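Local coordinates for PAC2 family protein (Mycobacterium tuberculosis, PDB 2WAM), which is of unknown function but belongs to the PAC2 family, which is named after a proteasome assembly chaperone, at residues P46-L51 / E157-A162; L93-V98 / Y134-S139; V185-P190 / K284-V289; I191-H196 / V235-H240. All coordinates share one frame; numbering follows the deposited sequence.

Contact 1 of 4, residues P46-L51 / E157-A162; sequences PGMYEL and ERFITA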
loop_
_atom_site.group_PDB
_atom_site.type_symbol
_atom_site.label_atom_id
_atom_site.label_comp_id
_atom_site.label_asym_id
_atom_site.label_seq_id
_atom_site.Cartn_x
_atom_site.Cartn_y
_atom_site.Cartn_z
ATOM N N PRO A 46 2.974 8.814 0.474
ATOM C CA PRO A 46 1.608 8.415 0.123
ATOM C C PRO A 46 0.651 8.592 1.301
ATOM O O PRO A 46 0.921 8.161 2.425
ATOM C CB PRO A 46 1.753 6.940 -0.238
ATOM C CG PRO A 46 3.229 6.752 -0.516
ATOM C CD PRO A 46 3.926 7.694 0.385
ATOM N N GLY A 47 -0.467 9.255 1.029
ATOM C CA GLY A 47 -1.463 9.519 2.038
ATOM C C GLY A 47 -1.089 10.634 3.000
ATOM O O GLY A 47 -1.769 10.817 4.016
ATOM N N MET A 48 -0.016 11.372 2.707
ATOM C CA MET A 48 0.377 12.458 3.591
ATOM C C MET A 48 0.721 13.779 2.894
ATOM O O MET A 48 0.238 14.831 3.302
ATOM C CB MET A 48 1.513 12.035 4.520
ATOM C CG MET A 48 1.687 12.999 5.683
ATOM S SD MET A 48 0.214 13.099 6.742
ATOM C CE MET A 48 0.312 14.822 7.068
ATOM N N TYR A 49 1.570 13.728 1.868
ATOM C CA TYR A 49 1.912 14.928 1.116
ATOM C C TYR A 49 2.557 14.625 -0.220
ATOM O O TYR A 49 3.264 13.630 -0.365
ATOM C CB TYR A 49 2.830 15.854 1.925
ATOM C CG TYR A 49 4.224 15.303 2.187
ATOM C CD1 TYR A 49 5.243 15.428 1.239
ATOM C CD2 TYR A 49 4.532 14.686 3.387
ATOM C CE1 TYR A 49 6.523 14.947 1.480
ATOM C CE2 TYR A 49 5.806 14.194 3.633
ATOM C CZ TYR A 49 6.798 14.324 2.683
ATOM O OH TYR A 49 8.057 13.828 2.946
ATOM N N GLU A 50 2.289 15.497 -1.190
ATOM C CA GLU A 50 3.024 15.548 -2.442
ATOM C C GLU A 50 4.048 16.682 -2.400
ATOM O O GLU A 50 3.741 17.805 -1.981
ATOM C CB GLU A 50 2.080 15.822 -3.598
ATOM C CG GLU A 50 1.172 14.684 -3.976
ATOM C CD GLU A 50 0.718 14.780 -5.430
ATOM O OE1 GLU A 50 1.124 15.746 -6.132
ATOM O OE2 GLU A 50 -0.035 13.880 -5.867
ATOM N N LEU A 51 5.262 16.388 -2.839
ATOM C CA LEU A 51 6.260 17.427 -3.059
ATOM C C LEU A 51 6.048 18.144 -4.380
ATOM O O LEU A 51 5.707 17.528 -5.383
ATOM C CB LEU A 51 7.653 16.816 -3.060
ATOM C CG LEU A 51 8.146 16.490 -1.663
ATOM C CD1 LEU A 51 9.498 15.829 -1.734
ATOM C CD2 LEU A 51 8.181 17.778 -0.827
ATOM N N GLU A 157 0.184 12.305 14.771
ATOM C CA GLU A 157 1.554 11.840 14.914
ATOM C C GLU A 157 2.188 11.676 13.548
ATOM O O GLU A 157 3.274 12.198 13.282
ATOM C CB GLU A 157 1.639 10.555 15.733
ATOM C CG GLU A 157 1.207 10.720 17.202
ATOM C CD GLU A 157 2.093 11.667 18.023
ATOM O OE1 GLU A 157 1.670 12.054 19.126
ATOM O OE2 GLU A 157 3.205 12.025 17.584
ATOM N N ARG A 158 1.490 10.970 12.669
ATOM C CA ARG A 158 1.998 10.771 11.325
ATOM C C ARG A 158 2.259 12.126 10.639
ATOM O O ARG A 158 3.299 12.338 10.019
ATOM C CB ARG A 158 1.025 9.910 10.528
ATOM C CG ARG A 158 1.584 9.380 9.236
ATOM C CD ARG A 158 0.760 8.219 8.765
ATOM N NE ARG A 158 0.600 8.249 7.321
ATOM C CZ ARG A 158 -0.366 7.618 6.667
ATOM N NH1 ARG A 158 -1.261 6.903 7.332
ATOM N NH2 ARG A 158 -0.432 7.708 5.345
ATOM N N PHE A 159 1.307 13.039 10.782
ATOM C CA PHE A 159 1.406 14.384 10.240
ATOM C C PHE A 159 2.616 15.142 10.779
ATOM O O PHE A 159 3.429 15.656 10.006
ATOM C CB PHE A 159 0.115 15.162 10.531
ATOM C CG PHE A 159 0.214 16.628 10.228
ATOM C CD1 PHE A 159 0.104 17.572 11.248
ATOM C CD2 PHE A 159 0.445 17.067 8.937
ATOM C CE1 PHE A 159 0.201 18.915 10.979
ATOM C CE2 PHE A 159 0.549 18.414 8.656
ATOM C CZ PHE A 159 0.419 19.344 9.678
ATOM N N ILE A 160 2.729 15.209 12.104
ATOM C CA ILE A 160 3.849 15.882 12.752
ATOM C C ILE A 160 5.215 15.309 12.333
ATOM O O ILE A 160 6.151 16.054 12.029
ATOM C CB ILE A 160 3.708 15.837 14.273
ATOM C CG1 ILE A 160 2.574 16.765 14.722
ATOM C CG2 ILE A 160 5.011 16.242 14.938
ATOM C CD1 ILE A 160 1.988 16.394 16.073
ATOM N N THR A 161 5.324 13.987 12.293
ATOM C CA THR A 161 6.557 13.362 11.845
ATOM C C THR A 161 6.932 13.814 10.433
ATOM O O THR A 161 8.084 14.181 10.179
ATOM C CB THR A 161 6.457 11.837 11.890
ATOM O OG1 THR A 161 6.382 11.416 13.253
ATOM C CG2 THR A 161 7.668 11.207 11.229
ATOM N N ALA A 162 5.964 13.787 9.521
ATOM C CA ALA A 162 6.188 14.265 8.162
ATOM C C ALA A 162 6.704 15.716 8.121
ATOM O O ALA A 162 7.618 16.016 7.369
ATOM C CB ALA A 162 4.924 14.108 7.311
#
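The Tyr49 ring turns an edge to the helix, and the methyl group of Ala162 sits near the ring plane there. The contact is apolar, with Tyr49 CE2 3.8 Å from Ala162 CB. The Arg158 guanidinium also uses an edge: Pro46 O lies near its plane, 3.2 Å from Arg158 NH2. This bond is weak, because the N-H to oxygen angle is only 130°. Gly47 O comes in obliquely beside it. The stronger partner of Arg158 is Glu105 of the third subunit, which takes NH1 in a salt bridge. The edge of the Phe159 ring faces the end of Met48, whose modelled methyl position is doubtful. The two side chains cross at about a right angle. Met48 reaches the helix because its CG is anti to the backbone N (chi1 -165°). Its CG then lies 3.8 Å from Ala162 CB, and its SD 3.9 Å from Phe159 CA. Met48 and Tyr49 form a classic beta bulge opposite Gln45, which puts both side chains toward helix 156-169. The contact lays this helix against the edge of the large sheet. Strand 94-101 lies alongside, with Phe101 meeting Phe159 edge-to-face, and helix 219-229 packs on Ile160.

Contact 2 of 4, residues L93-V98 / Y134-S139; sequences LDTELV and YALRDS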
loop_
_atom_site.group_PDB
_atom_site.type_symbol
_atom_site.label_atom_id
_atom_site.label_comp_id
_atom_site.label_asym_id
_atom_site.label_seq_id
_atom_site.Cartn_x
_atom_site.Cartn_y
_atom_site.Cartn_z
ATOM N N LEU A 93 4.236 38.431 -0.159
ATOM C CA LEU A 93 5.574 37.950 -0.514
ATOM C C LEU A 93 5.564 36.876 -1.596
ATOM O O LEU A 93 4.555 36.198 -1.791
ATOM C CB LEU A 93 6.270 37.418 0.724
ATOM C CG LEU A 93 6.617 38.495 1.751
ATOM C CD1 LEU A 93 7.029 37.835 3.033
ATOM C CD2 LEU A 93 7.716 39.446 1.236
ATOM N N ASP A 94 6.680 36.733 -2.307
ATOM C CA ASP A 94 6.819 35.677 -3.312
ATOM C C ASP A 94 6.634 34.309 -2.664
ATOM O O ASP A 94 7.339 33.963 -1.721
ATOM C CB ASP A 94 8.188 35.747 -4.000
ATOM C CG ASP A 94 8.256 36.826 -5.086
ATOM O OD1 ASP A 94 7.213 37.467 -5.361
ATOM O OD2 ASP A 94 9.357 37.033 -5.666
ATOM N N THR A 95 5.693 33.527 -3.179
ATOM C CA THR A 95 5.323 32.261 -2.548
ATOM C C THR A 95 5.416 31.080 -3.499
ATOM O O THR A 95 4.857 31.114 -4.593
ATOM C CB THR A 95 3.876 32.308 -2.040
ATOM O OG1 THR A 95 3.763 33.270 -0.986
ATOM C CG2 THR A 95 3.464 30.956 -1.523
ATOM N N GLU A 96 6.114 30.033 -3.079
ATOM C CA GLU A 96 6.178 28.785 -3.840
ATOM C C GLU A 96 5.674 27.621 -3.001
ATOM O O GLU A 96 5.999 27.505 -1.821
ATOM C CB GLU A 96 7.608 28.484 -4.273
ATOM C CG GLU A 96 7.987 28.984 -5.649
ATOM C CD GLU A 96 9.382 28.516 -6.046
ATOM O OE1 GLU A 96 10.295 29.368 -6.119
ATOM O OE2 GLU A 96 9.572 27.293 -6.260
ATOM N N LEU A 97 4.894 26.741 -3.612
ATOM C CA LEU A 97 4.467 25.523 -2.929
ATOM C C LEU A 97 5.629 24.529 -2.800
ATOM O O LEU A 97 6.372 24.272 -3.756
ATOM C CB LEU A 97 3.306 24.880 -3.671
ATOM C CG LEU A 97 2.662 23.669 -3.009
ATOM C CD1 LEU A 97 1.891 24.093 -1.771
ATOM C CD2 LEU A 97 1.749 23.017 -4.008
ATOM N N VAL A 98 5.800 23.986 -1.603
ATOM C CA VAL A 98 6.821 22.980 -1.390
ATOM C C VAL A 98 6.165 21.617 -1.223
ATOM O O VAL A 98 6.621 20.642 -1.802
ATOM C CB VAL A 98 7.712 23.310 -0.174
ATOM C CG1 VAL A 98 8.625 22.106 0.187
ATOM C CG2 VAL A 98 8.514 24.576 -0.450
ATOM N N TYR A 134 4.680 26.059 2.354
ATOM C CA TYR A 134 5.183 27.037 1.373
ATOM C C TYR A 134 6.622 27.506 1.613
ATOM O O TYR A 134 7.089 27.558 2.749
ATOM C CB TYR A 134 4.300 28.286 1.362
ATOM C CG TYR A 134 2.863 28.029 1.002
ATOM C CD1 TYR A 134 1.895 27.906 1.986
ATOM C CD2 TYR A 134 2.472 27.915 -0.325
ATOM C CE1 TYR A 134 0.576 27.675 1.666
ATOM C CE2 TYR A 134 1.159 27.685 -0.654
ATOM C CZ TYR A 134 0.210 27.571 0.350
ATOM O OH TYR A 134 -1.106 27.337 0.025
ATOM N N ALA A 135 7.309 27.855 0.528
ATOM C CA ALA A 135 8.568 28.604 0.589
ATOM C C ALA A 135 8.299 30.045 0.185
ATOM O O ALA A 135 7.712 30.298 -0.853
ATOM C CB ALA A 135 9.606 27.999 -0.326
ATOM N N LEU A 136 8.724 30.982 1.018
ATOM C CA LEU A 136 8.560 32.399 0.741
ATOM C C LEU A 136 9.916 33.111 0.799
ATOM O O LEU A 136 10.913 32.531 1.225
ATOM C CB LEU A 136 7.603 33.041 1.757
ATOM C CG LEU A 136 6.135 32.600 1.803
ATOM C CD1 LEU A 136 6.009 31.259 2.488
ATOM C CD2 LEU A 136 5.272 33.632 2.542
ATOM N N ARG A 137 9.943 34.368 0.370
ATOM C CA ARG A 137 11.113 35.216 0.555
ATOM C C ARG A 137 10.675 36.550 1.124
ATOM O O ARG A 137 9.692 37.129 0.669
ATOM C CB ARG A 137 11.869 35.432 -0.756
ATOM C CG ARG A 137 12.047 34.178 -1.584
ATOM C CD ARG A 137 12.791 34.478 -2.862
ATOM N NE ARG A 137 14.227 34.347 -2.662
ATOM C CZ ARG A 137 15.134 35.096 -3.272
ATOM N NH1 ARG A 137 14.752 36.050 -4.115
ATOM N NH2 ARG A 137 16.420 34.897 -3.027
ATOM N N ASP A 138 11.403 37.032 2.126
ATOM C CA ASP A 138 11.093 38.320 2.731
ATOM C C ASP A 138 11.589 39.481 1.863
ATOM O O ASP A 138 12.103 39.270 0.765
ATOM C CB ASP A 138 11.656 38.408 4.151
ATOM C CG ASP A 138 13.156 38.604 4.178
ATOM O OD1 ASP A 138 13.700 38.710 5.298
ATOM O OD2 ASP A 138 13.787 38.654 3.093
ATOM N N SER A 139 11.446 40.702 2.364
ATOM C CA SER A 139 11.639 41.876 1.521
ATOM C C SER A 139 13.070 42.059 1.010
ATOM O O SER A 139 13.302 42.863 0.110
ATOM C CB SER A 139 11.137 43.134 2.217
ATOM O OG SER A 139 9.758 43.028 2.528
HETATM O O HOH W 1 9.111 38.154 -1.736
#
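Tyr134 has its CG anti to its carbonyl carbon (chi1 -60°), and this sets the ring beside Thr95 and Leu97 of the neighbouring strand. The Thr95 methyl points away from its own backbone N and is directed at that ring, with CG2 3.4 Å from Tyr134 CD2. The same rotation puts Thr95 OG1 on the other branch, where it bonds back to Leu93 O and lies beside Leu136 CG. Leu97 meets the ring from farther along the strand, its CD1 3.8 Å from Tyr134 CE2. Both approaches to the ring are oblique. Thr95, Leu97, Tyr134 and Leu136 share one face of the sheet. Ala135 lies on the other face, and Val98 CG2 packs on its CB at 3.6 Å.

The backbones run antiparallel, with strand directions 157° apart. Glu96 and Ala135 form a hydrogen-bonded pair. Glu96 N gives a nearly straight bond to Ala135 O (2.8 Å), and Ala135 N returns one to Glu96 O (2.7 Å). Toward Leu93 the pairing loosens, and Arg137 N reaches Asp94 O only weakly. A water takes over there: it accepts from Asp94 N and donates to Arg137 O. Leu93 lies over this end of the strand, with its side chain against Arg137 O and Asp138.

This is a pair of neighbouring antiparallel strands within the mixed sheet. Strand 143-148 continues the sheet beyond Tyr134 and Leu136, strand 49-51 borders the other side, and helix 81-92 packs on Tyr134 and Leu136.

Contact 3 of 4, residues V185-P190 / K284-V289; sequences VPHTRP and KIDEQV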
loop_
_atom_site.group_PDB
_atom_site.type_symbol
_atom_site.label_atom_id
_atom_site.label_comp_id
_atom_site.label_asym_id
_atom_site.label_seq_id
_atom_site.Cartn_x
_atom_site.Cartn_y
_atom_site.Cartn_z
ATOM N N VAL A 185 -9.519 41.576 27.927
ATOM C CA VAL A 185 -8.685 42.754 27.661
ATOM C C VAL A 185 -9.401 43.666 26.674
ATOM O O VAL A 185 -10.178 43.197 25.855
ATOM C CB VAL A 185 -7.292 42.379 27.069
ATOM C CG1 VAL A 185 -6.373 41.797 28.137
ATOM C CG2 VAL A 185 -7.436 41.421 25.887
ATOM N N PRO A 186 -9.142 44.976 26.747
ATOM C CA PRO A 186 -9.828 45.915 25.854
ATOM C C PRO A 186 -9.094 46.039 24.529
ATOM O O PRO A 186 -7.874 45.906 24.487
ATOM C CB PRO A 186 -9.719 47.253 26.596
ATOM C CG PRO A 186 -8.823 47.000 27.802
ATOM C CD PRO A 186 -8.192 45.662 27.635
ATOM N N HIS A 187 -9.823 46.312 23.456
ATOM C CA HIS A 187 -9.180 46.568 22.174
ATOM C C HIS A 187 -8.451 47.912 22.198
ATOM O O HIS A 187 -7.781 48.281 21.233
ATOM C CB HIS A 187 -10.210 46.552 21.044
ATOM C CG HIS A 187 -11.094 47.757 21.020
ATOM N ND1 HIS A 187 -12.274 47.830 21.727
ATOM C CD2 HIS A 187 -10.967 48.945 20.380
ATOM C CE1 HIS A 187 -12.835 49.007 21.524
ATOM N NE2 HIS A 187 -12.064 49.703 20.708
ATOM N N THR A 188 -8.588 48.635 23.310
ATOM C CA THR A 188 -8.060 49.996 23.435
ATOM C C THR A 188 -6.743 50.059 24.191
ATOM O O THR A 188 -6.264 51.139 24.528
ATOM C CB THR A 188 -9.044 50.916 24.168
ATOM O OG1 THR A 188 -9.503 50.255 25.352
ATOM C CG2 THR A 188 -10.229 51.268 23.279
ATOM N N ARG A 189 -6.161 48.900 24.453
ATOM C CA ARG A 189 -4.871 48.834 25.117
ATOM C C ARG A 189 -3.909 47.970 24.326
ATOM O O ARG A 189 -4.336 47.119 23.556
ATOM C CB ARG A 189 -5.040 48.278 26.519
ATOM C CG ARG A 189 -5.914 49.146 27.396
ATOM C CD ARG A 189 -5.269 50.486 27.673
ATOM N NE ARG A 189 -6.000 51.200 28.714
ATOM C CZ ARG A 189 -6.953 52.099 28.489
ATOM N NH1 ARG A 189 -7.300 52.419 27.250
ATOM N NH2 ARG A 189 -7.554 52.689 29.511
ATOM N N PRO A 190 -2.601 48.181 24.522
ATOM C CA PRO A 190 -1.581 47.440 23.774
ATOM C C PRO A 190 -1.849 45.936 23.752
ATOM O O PRO A 190 -2.247 45.344 24.760
ATOM C CB PRO A 190 -0.299 47.742 24.548
ATOM C CG PRO A 190 -0.544 49.072 25.159
ATOM C CD PRO A 190 -2.005 49.090 25.516
ATOM N N LYS A 284 -13.644 51.099 13.305
ATOM C CA LYS A 284 -15.033 50.639 13.253
ATOM C C LYS A 284 -15.504 50.152 14.623
ATOM O O LYS A 284 -16.651 50.373 15.017
ATOM C CB LYS A 284 -15.204 49.533 12.216
ATOM C CG LYS A 284 -14.952 49.986 10.784
ATOM C CD LYS A 284 -16.233 50.413 10.070
ATOM C CE LYS A 284 -16.001 50.562 8.566
ATOM N NZ LYS A 284 -15.090 49.514 8.007
ATOM N N ILE A 285 -14.604 49.503 15.353
ATOM C CA ILE A 285 -14.909 49.024 16.695
ATOM C C ILE A 285 -15.123 50.166 17.689
ATOM O O ILE A 285 -15.999 50.079 18.545
ATOM C CB ILE A 285 -13.805 48.090 17.222
ATOM C CG1 ILE A 285 -13.679 46.876 16.319
ATOM C CG2 ILE A 285 -14.102 47.639 18.641
ATOM C CD1 ILE A 285 -12.587 45.956 16.738
ATOM N N ASP A 286 -14.322 51.224 17.596
ATOM C CA ASP A 286 -14.507 52.358 18.496
ATOM C C ASP A 286 -15.875 52.963 18.242
ATOM O O ASP A 286 -16.665 53.143 19.168
ATOM C CB ASP A 286 -13.417 53.412 18.316
ATOM C CG ASP A 286 -12.076 52.957 18.847
ATOM O OD1 ASP A 286 -12.060 52.087 19.738
ATOM O OD2 ASP A 286 -11.037 53.464 18.368
ATOM N N GLU A 287 -16.149 53.262 16.974
ATOM C CA GLU A 287 -17.437 53.811 16.569
ATOM C C GLU A 287 -18.594 52.985 17.127
ATOM O O GLU A 287 -19.572 53.526 17.654
ATOM C CB GLU A 287 -17.531 53.891 15.047
ATOM C CG GLU A 287 -17.392 55.296 14.482
ATOM C CD GLU A 287 -17.714 55.356 12.995
ATOM O OE1 GLU A 287 -17.007 54.663 12.232
ATOM O OE2 GLU A 287 -18.664 56.089 12.598
ATOM N N GLN A 288 -18.461 51.669 17.015
ATOM C CA GLN A 288 -19.512 50.738 17.386
ATOM C C GLN A 288 -19.682 50.657 18.892
ATOM O O GLN A 288 -20.799 50.523 19.397
ATOM C CB GLN A 288 -19.162 49.357 16.846
ATOM C CG GLN A 288 -20.346 48.492 16.510
ATOM C CD GLN A 288 -19.962 47.351 15.601
ATOM O OE1 GLN A 288 -18.921 46.724 15.790
ATOM N NE2 GLN A 288 -20.794 47.080 14.596
ATOM N N VAL A 289 -18.568 50.731 19.611
ATOM C CA VAL A 289 -18.593 50.629 21.063
ATOM C C VAL A 289 -19.079 51.938 21.676
ATOM O O VAL A 289 -19.739 51.942 22.714
ATOM C CB VAL A 289 -17.212 50.239 21.627
ATOM C CG1 VAL A 289 -17.197 50.334 23.139
ATOM C CG2 VAL A 289 -16.845 48.827 21.190
#
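His187 reaches out from its loop to Asp286 on the helix and has the largest buried surface of the contact. Its CG stands between the backbone N and the carbonyl carbon (chi1 73°), which carries the imidazole toward the helix. The ring donates from NE2 to Asp286 OD1 at 2.6 Å. The bond is fairly straight, at 162°. The carboxylate oxygen lies almost in the ring plane and is met nearly along its C-O axis. The ring and carboxylate planes are turned 37° apart.

Ile285 supports the same ring from one face. Its CG2 sits over the ring centre, 3.5 Å from the His187 centroid, in a CH-pi contact. The methyl of Thr188 lies toward the rim of the opposite face, so the imidazole is held between two aliphatic groups. Val289 CG2 adds an oblique contact at His187 CE1. The second ring nitrogen is also satisfied, because ND1 of His187 bonds to Tyr244 OH. Polar partners at both nitrogens and carbon on both faces together probably fix the ring's rotation.

The arrangement is a His-carboxylate hydrogen bond joining a loop to a helix. The loop bends here in a type I beta turn, Pro186 to Arg189, between strands 174-183 and 193-197. Helix 272-289 carries the acceptor, and helix 293-315 lies beside the turn, where Glu303 takes Thr188 OG1 and Asp307 pairs with Arg189.

Contact 4 of 4, residues I191-H196 / V235-H240; sequences ITMTAH and VGFTVH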
loop_
_atom_site.group_PDB
_atom_site.type_symbol
_atom_site.label_atom_id
_atom_site.label_comp_id
_atom_site.label_asym_id
_atom_site.label_seq_id
_atom_site.Cartn_x
_atom_site.Cartn_y
_atom_site.Cartn_z
ATOM N N ILE A 191 -1.642 45.329 22.589
ATOM C CA ILE A 191 -1.879 43.911 22.433
ATOM C C ILE A 191 -0.805 43.119 23.161
ATOM O O ILE A 191 0.383 43.325 22.937
ATOM C CB ILE A 191 -1.895 43.516 20.959
ATOM C CG1 ILE A 191 -3.184 44.002 20.298
ATOM C CG2 ILE A 191 -1.727 42.000 20.803
ATOM C CD1 ILE A 191 -3.229 43.723 18.805
ATOM N N THR A 192 -1.227 42.223 24.046
ATOM C CA THR A 192 -0.284 41.416 24.801
ATOM C C THR A 192 -0.232 40.021 24.226
ATOM O O THR A 192 -1.018 39.670 23.346
ATOM C CB THR A 192 -0.628 41.368 26.309
ATOM O OG1 THR A 192 -2.005 41.023 26.485
ATOM C CG2 THR A 192 -0.377 42.726 26.953
ATOM N N MET A 193 0.680 39.213 24.744
ATOM C CA MET A 193 1.036 37.977 24.078
ATOM C C MET A 193 1.749 37.049 25.046
ATOM O O MET A 193 2.566 37.503 25.845
ATOM C CB MET A 193 1.964 38.341 22.933
ATOM C CG MET A 193 2.276 37.251 21.969
ATOM S SD MET A 193 3.041 38.024 20.546
ATOM C CE MET A 193 1.578 38.543 19.656
ATOM N N THR A 194 1.438 35.758 24.999
ATOM C CA THR A 194 2.194 34.808 25.814
ATOM C C THR A 194 3.171 33.955 24.986
ATOM O O THR A 194 2.776 33.156 24.139
ATOM C CB THR A 194 1.307 33.942 26.763
ATOM O OG1 THR A 194 0.742 32.836 26.060
ATOM C CG2 THR A 194 0.208 34.763 27.366
ATOM N N ALA A 195 4.454 34.155 25.259
ATOM C CA ALA A 195 5.533 33.513 24.533
ATOM C C ALA A 195 5.908 32.184 25.165
ATOM O O ALA A 195 5.852 32.027 26.380
ATOM C CB ALA A 195 6.739 34.431 24.516
ATOM N N HIS A 196 6.291 31.226 24.328
ATOM C CA HIS A 196 6.881 29.981 24.806
ATOM C C HIS A 196 8.056 29.565 23.924
ATOM O O HIS A 196 8.098 29.870 22.729
ATOM C CB HIS A 196 5.844 28.849 24.952
ATOM C CG HIS A 196 4.754 28.881 23.930
ATOM N ND1 HIS A 196 4.637 27.930 22.939
ATOM C CD2 HIS A 196 3.723 29.741 23.749
ATOM C CE1 HIS A 196 3.583 28.202 22.195
ATOM N NE2 HIS A 196 3.013 29.299 22.660
ATOM N N VAL A 235 9.832 28.104 19.091
ATOM C CA VAL A 235 9.259 29.239 19.787
ATOM C C VAL A 235 7.826 29.438 19.297
ATOM O O VAL A 235 7.467 29.029 18.193
ATOM C CB VAL A 235 10.148 30.518 19.668
ATOM C CG1 VAL A 235 10.653 30.710 18.271
ATOM C CG2 VAL A 235 9.408 31.741 20.139
ATOM N N GLY A 236 6.996 30.023 20.151
ATOM C CA GLY A 236 5.579 30.097 19.886
ATOM C C GLY A 236 4.998 31.331 20.522
ATOM O O GLY A 236 5.383 31.719 21.618
ATOM N N PHE A 237 4.067 31.955 19.821
ATOM C CA PHE A 237 3.441 33.168 20.314
ATOM C C PHE A 237 1.933 33.031 20.291
ATOM O O PHE A 237 1.338 32.720 19.267
ATOM C CB PHE A 237 3.892 34.371 19.491
ATOM C CG PHE A 237 5.363 34.577 19.507
ATOM C CD1 PHE A 237 6.132 34.256 18.400
ATOM C CD2 PHE A 237 5.991 35.069 20.645
ATOM C CE1 PHE A 237 7.514 34.441 18.415
ATOM C CE2 PHE A 237 7.359 35.256 20.678
ATOM C CZ PHE A 237 8.128 34.942 19.555
ATOM N N THR A 238 1.320 33.251 21.439
ATOM C CA THR A 238 -0.116 33.192 21.547
ATOM C C THR A 238 -0.615 34.590 21.869
ATOM O O THR A 238 -0.407 35.103 22.965
ATOM C CB THR A 238 -0.529 32.217 22.636
ATOM O OG1 THR A 238 0.040 30.930 22.352
ATOM C CG2 THR A 238 -2.038 32.111 22.693
ATOM N N VAL A 239 -1.249 35.213 20.887
ATOM C CA VAL A 239 -1.683 36.597 21.006
ATOM C C VAL A 239 -3.036 36.684 21.737
ATOM O O VAL A 239 -3.871 35.775 21.631
ATOM C CB VAL A 239 -1.697 37.298 19.611
ATOM C CG1 VAL A 239 -2.579 36.538 18.594
ATOM C CG2 VAL A 239 -2.115 38.740 19.726
ATOM N N HIS A 240 -3.237 37.760 22.497
ATOM C CA HIS A 240 -4.473 37.932 23.257
ATOM C C HIS A 240 -5.492 38.804 22.536
ATOM O O HIS A 240 -5.216 39.953 22.206
ATOM C CB HIS A 240 -4.177 38.501 24.642
ATOM C CG HIS A 240 -3.284 37.631 25.471
ATOM N ND1 HIS A 240 -2.205 38.122 26.171
ATOM C CD2 HIS A 240 -3.302 36.297 25.697
ATOM C CE1 HIS A 240 -1.603 37.130 26.801
ATOM N NE2 HIS A 240 -2.248 36.012 26.529
#
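Backbone hydrogen bonds join Thr194 to Thr238 and His196 to Gly236. Each is a hydrogen-bonded antiparallel pair with a bond in both directions. The bond from Thr194 N to Thr238 O is 2.8 Å long. One more bond, His240 N to Thr192 O, extends the pairing past the start of strand 193-197.

Two polar side-chain contacts join the strands. Thr192 OG1 and His240 ND1 are 2.9 Å apart, and either may be the donor. The hydroxyl meets the imidazole at its edge. His196 reaches back along the sheet to Thr238, where its NE2 makes only a weak bond to Thr238 OG1, at 3.4 Å, also at the ring edge. The stronger partner of His196 is Glu224, at ND1.

In the fold, these are the last two strands of the mixed sheet, and 193-197 is the outermost within the chain. Strand 174-183 lies on the far side of 234-242 and runs parallel to it.

Aromatic contacts follow the alternation of side chains. The His196 ring lies flat over Gly236, whose CA is 3.8 Å from the ring centroid in a CH-pi contact. On the other face of the sheet, Met193 and Phe237 form an oblique Met-aromatic contact, with SD 5.0 Å from the ring centroid.

Apolar contacts continue beside it. Met193 runs out opposite its backbone N (chi1 -170°) and turns at its end, bringing CE to 3.5 Å from Val239 CB. Ile191 CG2 touches Val239 CG2, and Ala195 CB lies obliquely against the Phe237 ring. Helix 251-265 packs on Phe237 and Val239.

From the N terminus, 46-51 comes first, and helix segment 157-162 later closes contact 1. Within that loop the chain opens and closes contact 2, pairing 93-98 with 134-139. These two contacts touch, with Leu51 CD2 3.4 Å from Val98 O, and both reach the same sheet, where strands 49-51 and 94-101 are neighbours. Contact 3 opens only after contact 1 has closed. Its loop, 185-190, runs directly into 191-196, which pairs with 235-240 as contact 4. The chain closes contact 4 before 284-289 completes contact 3. Contacts 1, 2 and 4 share the nine-stranded sheet, and contact 3 ties the loop leading into outermost strand 193-197 to helix 272-289. None cross.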